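Local coordinates for pancreatic lipase related protein 2 (Equus caballus, PDB 1W52), which probably hydrolyses galactolipids and triacylglycerols, releasing fatty acids, as a secreted calcium-binding lipase of the alpha/beta hydrolase superfamily, at residues A284-Y290 with T326-N330; F66-T72 with E140-N144; E34-R38 with V106-G111; V344-G350 with Q380-T386; P179-C183 with A208-L212. All coordinates share one frame; numbering follows the deposited sequence.

Overall arrangement
Interaction 3 opens first, at 34-38, then interaction 2 at 66-72; they close at 106-111 and 140-144, so these two loops cross. Interaction 3 ties the end of helix 32-35 and the start of strand 38-43 to the end of strand 102-107 and helix 109-112; interaction 2 ties the loop before strand 72-76 to the end of helix 116-141. The other three follow in series. Interaction 5 closes the short loop from 179-183 to 208-212, beside the active site. Interaction 1 brings 284-290 back to 326-330 at the edge of the central sheet. Interaction 4 closes 344-350 on 380-386 within the PLAT domain, about 60 Å centre to centre from interaction 3.

Interaction 1 of 5, residues A284-Y290 with T326-N330; sequences AYPCDSY and TFFLN
Backbone pairing joins Tyr-285 to Phe-328, an antiparallel hydrogen-bonded pair. Tyr-285 N gives its hydrogen to Phe-328 O at 2.9 Å, and Phe-328 N gives one back to Tyr-285 O at 2.8 Å. At one end Thr-326 OG1 adds a weak bond to Cys-287 O. At the other, Asn-330 ND2 donates to Tyr-290 OH over 2.6 Å; it arrives at the edge of the phenol, its amide turned almost perpendicular to the ring (89°). The same ND2 bonds weakly to Asn-231.

The apolar contacts centre on Phe-328. CG lies anti to its carbonyl carbon (chi1 -64°), which carries the ring into the bend of 287-290. Cys-287 CB meets the rim, 3.5 Å from Phe-328 CD1, while Tyr-290 N sits over one face and Tyr-290 CB makes an off-centre CH-pi contact, 4.1 Å from the ring centroid. The two aromatic planes are inclined at 41°. Beside the strand pair, Pro-286 CG rests 3.8 Å from Phe-327 CD2, and Ala-284 CB touches both Phe-327 CB and Leu-329 CD2.

Ser-289, which also touches the Phe-328 ring, takes the N-cap position of helix 290-294, and a disulfide joins Cys-287 to Cys-298. Together these contacts add the short outermost strand 285-286 to strand 325-329, at the edge of the central sheet of the alpha/beta hydrolase fold.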
# COMPACT_ATOMS: atom_id res chain seq x y z
N ALA A 284 3.96 8.74 2.34
CA ALA A 284 4.70 8.67 1.11
C ALA A 284 5.39 9.98 0.78
O ALA A 284 4.95 11.06 1.13
CB ALA A 284 3.77 8.27 0.01
N TYR A 285 6.50 9.87 0.08
CA TYR A 285 7.30 11.04 -0.25
C TYR A 285 7.34 11.09 -1.75
O TYR A 285 7.45 10.05 -2.38
CB TYR A 285 8.74 10.93 0.27
CG TYR A 285 8.88 10.89 1.78
CD1 TYR A 285 8.37 9.85 2.48
CD2 TYR A 285 9.51 11.90 2.48
CE1 TYR A 285 8.45 9.78 3.80
CE2 TYR A 285 9.59 11.83 3.88
CZ TYR A 285 9.05 10.74 4.51
OH TYR A 285 9.08 10.51 5.86
N PRO A 286 7.28 12.25 -2.37
CA PRO A 286 7.24 12.29 -3.83
C PRO A 286 8.67 12.18 -4.33
O PRO A 286 9.53 12.58 -3.54
CB PRO A 286 6.59 13.63 -4.12
CG PRO A 286 6.13 14.12 -2.69
CD PRO A 286 7.21 13.59 -1.77
N CYS A 287 8.89 11.63 -5.53
CA CYS A 287 10.23 11.35 -6.03
C CYS A 287 10.19 10.77 -7.41
O CYS A 287 9.17 10.25 -7.79
CB CYS A 287 10.93 10.34 -5.15
SG CYS A 287 12.66 10.76 -4.82
N ASP A 288 11.29 10.83 -8.15
CA ASP A 288 11.31 10.37 -9.55
C ASP A 288 11.50 8.90 -9.61
O ASP A 288 11.07 8.27 -10.55
CB ASP A 288 12.49 10.95 -10.34
CG ASP A 288 12.64 12.45 -10.16
OD1 ASP A 288 11.68 13.17 -10.54
OD2 ASP A 288 13.66 13.00 -9.66
N SER A 289 12.22 8.36 -8.64
CA SER A 289 12.57 6.96 -8.62
C SER A 289 12.97 6.56 -7.23
O SER A 289 13.45 7.39 -6.45
CB SER A 289 13.74 6.69 -9.55
OG SER A 289 14.88 7.37 -9.07
N TYR A 290 12.81 5.28 -6.94
CA TYR A 290 13.00 4.78 -5.57
C TYR A 290 14.44 4.93 -5.12
O TYR A 290 14.72 4.96 -3.91
CB TYR A 290 12.57 3.33 -5.51
CG TYR A 290 12.75 2.65 -4.18
CD1 TYR A 290 12.18 3.16 -3.04
CD2 TYR A 290 13.47 1.46 -4.07
CE1 TYR A 290 12.32 2.50 -1.79
CE2 TYR A 290 13.61 0.80 -2.85
CZ TYR A 290 13.02 1.33 -1.71
OH TYR A 290 13.13 0.73 -0.49
N THR A 326 3.71 9.94 -8.34
CA THR A 326 4.29 8.80 -7.67
C THR A 326 4.96 9.21 -6.40
O THR A 326 5.53 10.31 -6.30
CB THR A 326 5.31 8.06 -8.55
OG1 THR A 326 6.38 8.93 -8.81
CG2 THR A 326 4.80 7.78 -9.96
N PHE A 327 4.87 8.30 -5.43
CA PHE A 327 5.48 8.43 -4.11
C PHE A 327 6.17 7.11 -3.61
O PHE A 327 5.80 5.99 -4.03
CB PHE A 327 4.44 8.87 -3.09
CG PHE A 327 3.55 9.94 -3.57
CD1 PHE A 327 2.60 9.68 -4.59
CD2 PHE A 327 3.64 11.24 -3.03
CE1 PHE A 327 1.76 10.67 -5.06
CE2 PHE A 327 2.81 12.22 -3.50
CZ PHE A 327 1.86 11.93 -4.53
N PHE A 328 7.15 7.28 -2.72
CA PHE A 328 7.98 6.22 -2.19
C PHE A 328 8.08 6.28 -0.72
O PHE A 328 7.79 7.24 -0.14
CB PHE A 328 9.36 6.28 -2.78
CG PHE A 328 9.36 6.04 -4.24
CD1 PHE A 328 9.49 7.10 -5.13
CD2 PHE A 328 9.16 4.78 -4.75
CE1 PHE A 328 9.49 6.90 -6.53
CE2 PHE A 328 9.15 4.57 -6.16
CZ PHE A 328 9.32 5.64 -7.04
N LEU A 329 8.46 5.20 -0.11
CA LEU A 329 8.53 5.13 1.33
C LEU A 329 9.03 3.72 1.73
O LEU A 329 9.21 2.86 0.85
CB LEU A 329 7.16 5.44 1.92
CG LEU A 329 6.13 4.38 1.60
CD1 LEU A 329 5.02 4.31 2.71
CD2 LEU A 329 5.58 4.58 0.21
N ASN A 330 9.23 3.48 3.02
CA ASN A 330 9.62 2.16 3.47
C ASN A 330 8.74 1.68 4.62
O ASN A 330 8.61 2.36 5.62
CB ASN A 330 11.12 2.15 3.89
CG ASN A 330 12.11 2.23 2.69
OD1 ASN A 330 13.21 2.84 2.81
ND2 ASN A 330 11.74 1.63 1.55

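Interaction 2 of 5, residues F66-T72 with E140-N144; sequences FQSSRKT and ELSYN
The Phe-66 and Tyr-143 rings meet with their planes at 44° and their centroids 5.4 Å apart, neither stacked nor edge-to-face. Tyr-143 CD1 and Leu-141 CD1 both reach the edge of the Phe-66 ring; Phe-66 CZ comes within 3.4 Å of Tyr-143 CD1, approaching that ring obliquely. Arg-70 O and Gln-67 O lie at the tyrosine's edge. This packing belongs to the alpha/beta hydrolase fold, where the loop leading into strand 72-76 meets the end of helix 116-141. Tyr-143 follows Ser-142, whose positive phi ends the helix, and with CG anti to the backbone N (chi1 -166°) it extends its phenol alongside the type I turn Gln-67 to Arg-70.

The hydroxyl is gripped from several sides. Thr-72 OG1 donates to it, and Arg-70 O and Asn-147 O are both within range of its single proton. With a phenylalanine here, the Thr-72 hydroxyl is likely to lose its acceptor, and Arg-70 O and Asn-147 O the hydroxyl proton within their reach. Asn-102 ND2, bonded to Thr-72 OG1, holds the threonine in turn. At the centre of this network, Thr-72 OG1 stands 2.7 Å from Tyr-143 OH, and Arg-70 O 2.8 Å from the same oxygen.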
# COMPACT_ATOMS: atom_id res chain seq x y z
N PHE A 66 -27.83 -0.18 6.51
CA PHE A 66 -27.22 0.76 5.60
C PHE A 66 -27.73 2.15 5.93
O PHE A 66 -28.92 2.31 6.11
CB PHE A 66 -27.57 0.38 4.17
CG PHE A 66 -27.10 1.38 3.13
CD1 PHE A 66 -27.94 2.35 2.66
CD2 PHE A 66 -25.83 1.32 2.62
CE1 PHE A 66 -27.52 3.24 1.72
CE2 PHE A 66 -25.42 2.22 1.67
CZ PHE A 66 -26.25 3.17 1.22
N GLN A 67 -26.84 3.14 5.99
CA GLN A 67 -27.15 4.52 6.34
C GLN A 67 -26.84 5.46 5.18
O GLN A 67 -25.68 5.77 4.92
CB GLN A 67 -26.42 4.98 7.63
CG GLN A 67 -25.06 4.32 7.93
CD GLN A 67 -24.78 4.04 9.45
OE1 GLN A 67 -25.66 3.55 10.15
NE2 GLN A 67 -23.56 4.34 9.92
N SER A 68 -27.87 5.93 4.49
CA SER A 68 -27.68 6.80 3.32
C SER A 68 -26.97 8.11 3.67
O SER A 68 -26.49 8.82 2.79
CB SER A 68 -29.01 7.10 2.64
OG SER A 68 -29.70 8.11 3.37
N SER A 69 -26.93 8.41 4.96
CA SER A 69 -26.21 9.57 5.48
C SER A 69 -24.66 9.50 5.34
O SER A 69 -24.01 10.54 5.18
CB SER A 69 -26.59 9.78 6.95
OG SER A 69 -25.84 10.85 7.52
N ARG A 70 -24.11 8.29 5.39
CA ARG A 70 -22.65 8.06 5.51
C ARG A 70 -21.93 7.58 4.26
O ARG A 70 -22.59 6.98 3.41
CB ARG A 70 -22.46 6.98 6.54
CG ARG A 70 -23.12 7.33 7.83
CD ARG A 70 -22.63 8.62 8.35
NE ARG A 70 -22.79 8.75 9.77
CZ ARG A 70 -22.34 9.78 10.46
NH1 ARG A 70 -21.67 10.74 9.86
NH2 ARG A 70 -22.54 9.85 11.75
N LYS A 71 -20.60 7.80 4.17
CA LYS A 71 -19.76 7.14 3.13
C LYS A 71 -20.00 5.63 3.07
O LYS A 71 -20.42 5.04 4.04
CB LYS A 71 -18.25 7.28 3.41
CG LYS A 71 -17.61 8.62 3.08
CD LYS A 71 -16.06 8.60 3.26
CE LYS A 71 -15.35 7.87 2.12
NZ LYS A 71 -15.63 8.40 0.71
N THR A 72 -19.70 5.00 1.94
CA THR A 72 -19.76 3.55 1.84
C THR A 72 -18.48 2.95 1.25
O THR A 72 -18.06 3.29 0.13
CB THR A 72 -20.93 3.15 1.01
OG1 THR A 72 -22.14 3.66 1.61
CG2 THR A 72 -21.07 1.62 0.94
N GLU A 140 -32.79 4.51 -5.74
CA GLU A 140 -33.68 4.28 -4.64
C GLU A 140 -33.53 5.29 -3.50
O GLU A 140 -34.52 5.89 -3.12
CB GLU A 140 -33.59 2.84 -4.15
CG GLU A 140 -33.95 1.83 -5.23
CD GLU A 140 -35.44 1.72 -5.51
OE1 GLU A 140 -36.26 1.64 -4.55
OE2 GLU A 140 -35.78 1.70 -6.72
N LEU A 141 -32.34 5.51 -2.94
CA LEU A 141 -32.22 6.41 -1.79
C LEU A 141 -31.47 7.69 -2.06
O LEU A 141 -30.94 8.28 -1.14
CB LEU A 141 -31.55 5.73 -0.60
CG LEU A 141 -31.56 4.21 -0.41
CD1 LEU A 141 -31.42 3.90 1.11
CD2 LEU A 141 -32.80 3.47 -1.03
N SER A 142 -31.46 8.13 -3.31
CA SER A 142 -30.68 9.32 -3.74
C SER A 142 -29.23 9.35 -3.23
O SER A 142 -28.62 10.44 -3.12
CB SER A 142 -31.39 10.60 -3.35
OG SER A 142 -32.68 10.63 -3.92
N TYR A 143 -28.68 8.16 -2.96
CA TYR A 143 -27.31 8.02 -2.50
C TYR A 143 -26.34 8.47 -3.58
O TYR A 143 -26.16 7.83 -4.61
CB TYR A 143 -27.02 6.60 -2.05
CG TYR A 143 -25.74 6.48 -1.27
CD1 TYR A 143 -25.74 6.29 0.11
CD2 TYR A 143 -24.52 6.57 -1.90
CE1 TYR A 143 -24.55 6.18 0.82
CE2 TYR A 143 -23.34 6.48 -1.21
CZ TYR A 143 -23.35 6.28 0.14
OH TYR A 143 -22.14 6.20 0.77
N ASN A 144 -25.73 9.60 -3.34
CA ASN A 144 -24.73 10.14 -4.22
C ASN A 144 -23.56 9.13 -4.44
O ASN A 144 -22.89 8.70 -3.49
CB ASN A 144 -24.27 11.46 -3.59
CG ASN A 144 -23.24 12.18 -4.39
OD1 ASN A 144 -23.13 11.99 -5.61
ND2 ASN A 144 -22.47 13.04 -3.71

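Interaction 3 of 5, residues E34-R38 with V106-G111; sequences EVNTR and VDWSSG
Ser-110 OG donates to Val-35 O over 2.7 Å, coming from well above the carbonyl plane (82° out of it). Its OG stands between its own backbone N and carbonyl carbon (chi1 87°), which aims it at this last turn of helix 32-35. Beside it, Val-35 CG1 packs 4.0 Å from Trp-108 CB, and Gly-111, without a side chain, lets the same Val-35 CG1 lie against its CA, 3.9 Å away. Without the hydroxyl, as with an alanine here in place of Ser-110, Val-35 O would probably lose this donor and the helix end its polar tie to 109-111.

Past Asn-36, which leaves the helix with positive phi, the chain enters strand 38-43 and pairs antiparallel with strand 102-107 in the central sheet of the alpha/beta hydrolase fold. Asp-107 N bonds to Arg-38 O at 2.9 Å, while the return bond from Arg-38 N to Asp-107 O is weak. Thr-37 CG2 lies alongside Val-106 CG1, both pointing the same way.

In the next shell, Asp-107 OD1 receives Ser-109 OG at 3.0 Å on its syn side, bracing the turn from strand into helix 109-112, and OD2 receives Gly-83 N. Arg-38, though near the aspartate, forms its salt bridge with Glu-84. Trp-108 stacks on His-77 and bonds through NE1 to His-77 O, its side chain about 8 Å from that of Ser-154, the predicted nucleophile.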
# COMPACT_ATOMS: atom_id res chain seq x y z
N GLU A 34 -23.41 -18.59 -11.48
CA GLU A 34 -22.16 -19.41 -11.48
C GLU A 34 -21.02 -18.79 -10.64
O GLU A 34 -20.28 -19.51 -9.94
CB GLU A 34 -21.64 -19.68 -12.94
CG GLU A 34 -22.42 -20.75 -13.74
CD GLU A 34 -21.92 -21.00 -15.18
OE1 GLU A 34 -21.46 -22.14 -15.43
OE2 GLU A 34 -22.03 -20.14 -16.07
N VAL A 35 -20.91 -17.45 -10.75
CA VAL A 35 -20.04 -16.56 -9.92
C VAL A 35 -20.49 -16.33 -8.45
O VAL A 35 -19.63 -16.14 -7.57
CB VAL A 35 -19.94 -15.17 -10.55
CG1 VAL A 35 -18.95 -14.34 -9.80
CG2 VAL A 35 -19.53 -15.26 -11.99
N ASN A 36 -21.82 -16.36 -8.20
CA ASN A 36 -22.40 -16.17 -6.88
C ASN A 36 -21.81 -14.98 -6.15
O ASN A 36 -21.23 -15.14 -5.05
CB ASN A 36 -22.24 -17.43 -6.03
CG ASN A 36 -22.99 -17.35 -4.72
OD1 ASN A 36 -22.53 -17.84 -3.67
ND2 ASN A 36 -24.15 -16.71 -4.75
N THR A 37 -21.93 -13.80 -6.78
CA THR A 37 -21.49 -12.53 -6.17
C THR A 37 -22.36 -12.22 -4.98
O THR A 37 -23.59 -12.32 -5.06
CB THR A 37 -21.66 -11.39 -7.13
OG1 THR A 37 -21.02 -11.71 -8.35
CG2 THR A 37 -20.95 -10.16 -6.64
N ARG A 38 -21.78 -11.78 -3.88
CA ARG A 38 -22.57 -11.63 -2.68
C ARG A 38 -22.08 -10.43 -1.89
O ARG A 38 -20.95 -10.42 -1.42
CB ARG A 38 -22.46 -12.90 -1.82
CG ARG A 38 -23.28 -14.10 -2.26
CD ARG A 38 -23.65 -15.01 -1.07
NE ARG A 38 -22.59 -14.98 -0.06
CZ ARG A 38 -22.76 -15.22 1.25
NH1 ARG A 38 -23.94 -15.55 1.76
NH2 ARG A 38 -21.71 -15.16 2.06
N VAL A 106 -17.36 -7.54 -0.93
CA VAL A 106 -17.91 -8.15 -2.14
C VAL A 106 -17.33 -9.56 -2.30
O VAL A 106 -16.21 -9.72 -2.78
CB VAL A 106 -17.59 -7.32 -3.37
CG1 VAL A 106 -18.11 -8.02 -4.64
CG2 VAL A 106 -18.15 -5.90 -3.25
N ASP A 107 -18.07 -10.58 -1.88
CA ASP A 107 -17.59 -11.95 -1.97
C ASP A 107 -17.98 -12.58 -3.28
O ASP A 107 -19.15 -12.78 -3.53
CB ASP A 107 -18.15 -12.80 -0.85
CG ASP A 107 -17.82 -14.29 -1.02
OD1 ASP A 107 -18.40 -14.91 -1.90
OD2 ASP A 107 -17.02 -14.93 -0.33
N TRP A 108 -17.01 -12.91 -4.13
CA TRP A 108 -17.30 -13.65 -5.37
C TRP A 108 -16.44 -14.87 -5.48
O TRP A 108 -16.04 -15.26 -6.57
CB TRP A 108 -17.12 -12.77 -6.59
CG TRP A 108 -15.79 -12.20 -6.73
CD1 TRP A 108 -15.20 -11.31 -5.91
CD2 TRP A 108 -14.88 -12.42 -7.81
NE1 TRP A 108 -13.96 -10.96 -6.40
CE2 TRP A 108 -13.74 -11.63 -7.57
CE3 TRP A 108 -14.90 -13.23 -8.95
CZ2 TRP A 108 -12.64 -11.60 -8.42
CZ3 TRP A 108 -13.81 -13.18 -9.81
CH2 TRP A 108 -12.70 -12.37 -9.53
N SER A 109 -16.19 -15.49 -4.33
CA SER A 109 -15.24 -16.57 -4.18
C SER A 109 -15.34 -17.65 -5.24
O SER A 109 -14.36 -17.96 -5.95
CB SER A 109 -15.42 -17.22 -2.81
OG SER A 109 -16.78 -17.35 -2.48
N SER A 110 -16.54 -18.20 -5.33
CA SER A 110 -16.88 -19.24 -6.29
C SER A 110 -16.53 -18.86 -7.75
O SER A 110 -16.15 -19.72 -8.53
CB SER A 110 -18.38 -19.61 -6.12
OG SER A 110 -19.22 -18.76 -6.90
N GLY A 111 -16.65 -17.60 -8.11
CA GLY A 111 -16.31 -17.16 -9.45
C GLY A 111 -14.85 -16.93 -9.63
O GLY A 111 -14.36 -16.99 -10.76

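Interaction 4 of 5, residues V344-G350 with Q380-T386; sequences VSITLAG and QPDSSYT
Leu-348 and Tyr-385 both hold CG anti to their carbonyl carbons (chi1 -76° and -65°), which sends their side chains out to one side of the paired chains. There Leu-348 CD1 meets the edge of the phenol ring, in its plane, 3.5 Å from Tyr-385 CE1. Phe-375 stacks on the same tyrosine and Leu-379 touches the leucine, so the two belong to a larger hydrophobic cluster. Thr-347 faces the other way; its OG1 donates to Ser-383 O at 3.1 Å, with CG2 also resting near that carbonyl.

The segments run antiparallel, as neighbouring strands do in the beta sandwich of a PLAT domain, but the pairing is irregular. Ile-346 N bonds to Tyr-385 O at 3.0 Å. Elsewhere CA-H...O approaches accompany this bond: Thr-386 CA lies 3.0 Å from Val-344 O, and Asp-382 CA 3.2 Å from Leu-348 O. Toward the bend, Ser-383 OG donates to Gln-380 O at 3.2 Å, closing that turn on itself, and the Pro-381 ring packs with CB 3.4 Å from Gly-350 O.

Backbone bonds from Ser-345 to Thr-423 and from Thr-347 to Arg-421 give 344-350 a second neighbour. Its hold on 380-386 rests mainly on main-chain carbonyls as acceptors and on the leucine-tyrosine contact, with charge pairing playing little part.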
# COMPACT_ATOMS: atom_id res chain seq x y z
N VAL A 344 19.84 11.40 9.29
CA VAL A 344 20.94 11.37 10.28
C VAL A 344 22.28 11.74 9.65
O VAL A 344 22.86 10.97 8.88
CB VAL A 344 21.08 10.02 10.99
CG1 VAL A 344 22.37 9.96 11.65
CG2 VAL A 344 19.98 9.82 12.04
N SER A 345 22.74 12.94 10.00
CA SER A 345 24.06 13.41 9.61
C SER A 345 25.04 13.17 10.73
O SER A 345 24.66 13.18 11.91
CB SER A 345 24.05 14.90 9.27
OG SER A 345 22.87 15.25 8.55
N ILE A 346 26.29 12.95 10.32
CA ILE A 346 27.45 12.86 11.20
C ILE A 346 28.67 13.45 10.45
O ILE A 346 29.06 12.94 9.41
CB ILE A 346 27.67 11.40 11.71
CG1 ILE A 346 26.72 11.12 12.89
CG2 ILE A 346 29.11 11.18 12.13
CD1 ILE A 346 26.69 9.71 13.51
N THR A 347 29.18 14.57 10.97
CA THR A 347 30.45 15.18 10.55
C THR A 347 31.54 14.72 11.51
O THR A 347 31.36 14.74 12.73
CB THR A 347 30.36 16.73 10.58
OG1 THR A 347 29.71 17.22 9.40
CG2 THR A 347 31.75 17.37 10.51
N LEU A 348 32.68 14.33 10.95
CA LEU A 348 33.72 13.69 11.75
C LEU A 348 34.62 14.69 12.46
O LEU A 348 34.44 15.90 12.34
CB LEU A 348 34.53 12.71 10.90
CG LEU A 348 33.78 11.40 10.61
CD1 LEU A 348 34.67 10.48 9.81
CD2 LEU A 348 33.28 10.67 11.88
N ALA A 349 35.55 14.17 13.23
CA ALA A 349 36.51 15.00 13.93
C ALA A 349 37.81 14.22 14.11
O ALA A 349 37.98 13.15 13.51
CB ALA A 349 35.92 15.42 15.27
N GLY A 350 38.73 14.79 14.88
CA GLY A 350 39.95 14.10 15.31
C GLY A 350 41.20 14.44 14.52
O GLY A 350 41.30 15.53 13.92
N GLN A 380 38.21 10.34 7.63
CA GLN A 380 38.98 11.59 7.67
C GLN A 380 38.34 12.70 8.55
O GLN A 380 37.11 12.83 8.59
CB GLN A 380 39.27 12.12 6.24
CG GLN A 380 38.03 12.46 5.39
CD GLN A 380 38.37 13.33 4.18
OE1 GLN A 380 39.28 13.00 3.40
NE2 GLN A 380 37.64 14.43 4.01
N PRO A 381 39.15 13.47 9.29
CA PRO A 381 38.63 14.53 10.16
C PRO A 381 37.86 15.65 9.46
O PRO A 381 38.11 15.99 8.30
CB PRO A 381 39.90 15.11 10.82
CG PRO A 381 40.89 14.03 10.75
CD PRO A 381 40.62 13.34 9.44
N ASP A 382 36.92 16.19 10.24
CA ASP A 382 35.96 17.22 9.82
C ASP A 382 35.58 17.20 8.33
O ASP A 382 36.04 18.03 7.54
CB ASP A 382 36.39 18.59 10.34
CG ASP A 382 36.08 18.75 11.82
OD1 ASP A 382 36.93 18.38 12.67
OD2 ASP A 382 34.98 19.20 12.23
N SER A 383 34.75 16.22 8.00
CA SER A 383 34.08 16.09 6.71
C SER A 383 32.55 16.11 6.97
O SER A 383 32.03 17.14 7.41
CB SER A 383 34.55 14.83 5.97
OG SER A 383 34.55 13.70 6.83
N SER A 384 31.86 15.00 6.73
CA SER A 384 30.41 14.88 6.99
C SER A 384 29.84 13.68 6.27
O SER A 384 30.31 13.31 5.18
CB SER A 384 29.61 16.13 6.58
OG SER A 384 29.67 16.35 5.19
N TYR A 385 28.78 13.10 6.85
CA TYR A 385 28.31 11.77 6.47
C TYR A 385 26.85 11.50 6.96
O TYR A 385 26.65 11.02 8.10
CB TYR A 385 29.29 10.69 7.01
CG TYR A 385 30.73 10.70 6.41
CD1 TYR A 385 31.86 10.56 7.23
CD2 TYR A 385 30.95 10.82 5.02
CE1 TYR A 385 33.16 10.57 6.68
CE2 TYR A 385 32.25 10.83 4.47
CZ TYR A 385 33.34 10.70 5.32
OH TYR A 385 34.62 10.69 4.80
N THR A 386 25.86 11.81 6.10
CA THR A 386 24.43 11.55 6.38
C THR A 386 23.88 10.25 5.80
O THR A 386 24.43 9.68 4.85
CB THR A 386 23.50 12.69 5.84
OG1 THR A 386 23.84 13.01 4.50
CG2 THR A 386 23.71 13.94 6.54

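Interaction 5 of 5, residues P179-C183 with A208-L212; sequences PAEPC and ASPML
Near the active site of this alpha/beta hydrolase, two loops beyond strands 173-177 and 201-204 meet where Glu-181 and Pro-182 touch Met-211. The first loop follows directly on Asp-178, the predicted acid of the charge relay. The Pro-182 side chain lies about 7 Å from those of Ser-154 and His-265 and about 4 Å from a bound detergent molecule, so the contact borders the detergent-filled pocket, probably where substrate lipid binds.

Glu-181 reaches across to 208-212 with a stretched chain, CG anti to the backbone N (chi1 -175°). Its OE1 accepts the hydrogen of Met-211 N at 3.1 Å, the donor standing well above the carboxylate plane (49° out of it). Its carboxylate carbon also packs on the methionine, Glu-181 CD 3.6 Å from Met-211 CB. Ser-209 O lies close to Glu-181 OE1 and is not bonded to it.

Both loops have further supports. A Glu-181 backbone bond goes to Phe-217 and a Pro-210 one to Gly-216, while Pro-182 O accepts from Tyr-116 OH, a residue of the detergent pocket. Met-211 also touches Phe-217, another residue of that pocket.

The thioether makes the apolar half of the contact. Bent at chi2 (76°), the methionine turns across the proline at about a right angle, with Met-211 SD 3.6 Å from Pro-182 CG and the terminal methyl CE 3.8 Å from that same Pro-182 CG.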
# COMPACT_ATOMS: atom_id res chain seq x y z
N PRO A 179 -2.87 -4.00 -8.09
CA PRO A 179 -3.67 -4.45 -9.23
C PRO A 179 -2.93 -5.54 -10.00
O PRO A 179 -1.74 -5.44 -10.22
CB PRO A 179 -3.82 -3.20 -10.08
CG PRO A 179 -3.53 -2.04 -9.13
CD PRO A 179 -2.62 -2.54 -8.09
N ALA A 180 -3.66 -6.56 -10.42
CA ALA A 180 -3.06 -7.68 -11.13
C ALA A 180 -2.41 -7.22 -12.41
O ALA A 180 -2.90 -6.28 -13.06
CB ALA A 180 -4.12 -8.69 -11.44
N GLU A 181 -1.31 -7.89 -12.77
CA GLU A 181 -0.61 -7.63 -14.02
C GLU A 181 -1.13 -8.46 -15.21
O GLU A 181 -1.59 -7.88 -16.16
CB GLU A 181 0.88 -7.84 -13.86
CG GLU A 181 1.63 -7.47 -15.12
CD GLU A 181 3.13 -7.52 -14.98
OE1 GLU A 181 3.71 -7.54 -13.82
OE2 GLU A 181 3.71 -7.50 -16.08
N PRO A 182 -1.01 -9.79 -15.17
CA PRO A 182 -1.43 -10.65 -16.30
C PRO A 182 -2.76 -10.27 -16.89
O PRO A 182 -3.71 -10.28 -16.14
CB PRO A 182 -1.61 -12.00 -15.64
CG PRO A 182 -0.65 -12.00 -14.55
CD PRO A 182 -0.53 -10.62 -14.05
N CYS A 183 -2.83 -9.98 -18.18
CA CYS A 183 -4.08 -9.61 -18.85
C CYS A 183 -4.50 -8.16 -18.70
O CYS A 183 -5.44 -7.77 -19.34
CB CYS A 183 -5.23 -10.49 -18.40
SG CYS A 183 -4.86 -12.20 -18.65
N ALA A 208 5.38 -5.56 -8.09
CA ALA A 208 5.54 -4.99 -9.45
C ALA A 208 6.79 -5.45 -10.28
O ALA A 208 7.15 -4.89 -11.34
CB ALA A 208 5.56 -3.50 -9.28
N SER A 209 7.48 -6.47 -9.79
CA SER A 209 8.41 -7.25 -10.64
C SER A 209 7.61 -7.73 -11.86
O SER A 209 6.34 -7.73 -11.88
CB SER A 209 9.00 -8.43 -9.84
OG SER A 209 8.80 -8.20 -8.42
N PRO A 210 8.31 -8.00 -12.94
CA PRO A 210 7.61 -8.47 -14.14
C PRO A 210 6.97 -9.80 -13.99
O PRO A 210 7.61 -10.74 -13.59
CB PRO A 210 8.69 -8.47 -15.21
CG PRO A 210 9.89 -8.03 -14.60
CD PRO A 210 9.70 -7.66 -13.20
N MET A 211 5.70 -9.89 -14.28
CA MET A 211 5.02 -11.18 -14.16
C MET A 211 5.79 -12.23 -14.97
O MET A 211 6.08 -13.29 -14.51
CB MET A 211 3.63 -11.11 -14.72
CG MET A 211 3.02 -12.48 -14.85
SD MET A 211 2.56 -12.99 -13.20
CE MET A 211 1.93 -14.68 -13.61
N LEU A 212 6.10 -11.89 -16.20
CA LEU A 212 6.74 -12.81 -17.08
C LEU A 212 8.25 -12.72 -17.09
O LEU A 212 8.85 -11.68 -16.86
CB LEU A 212 6.20 -12.63 -18.48
CG LEU A 212 4.88 -13.32 -18.74
CD1 LEU A 212 4.76 -13.35 -20.24
CD2 LEU A 212 4.76 -14.70 -18.13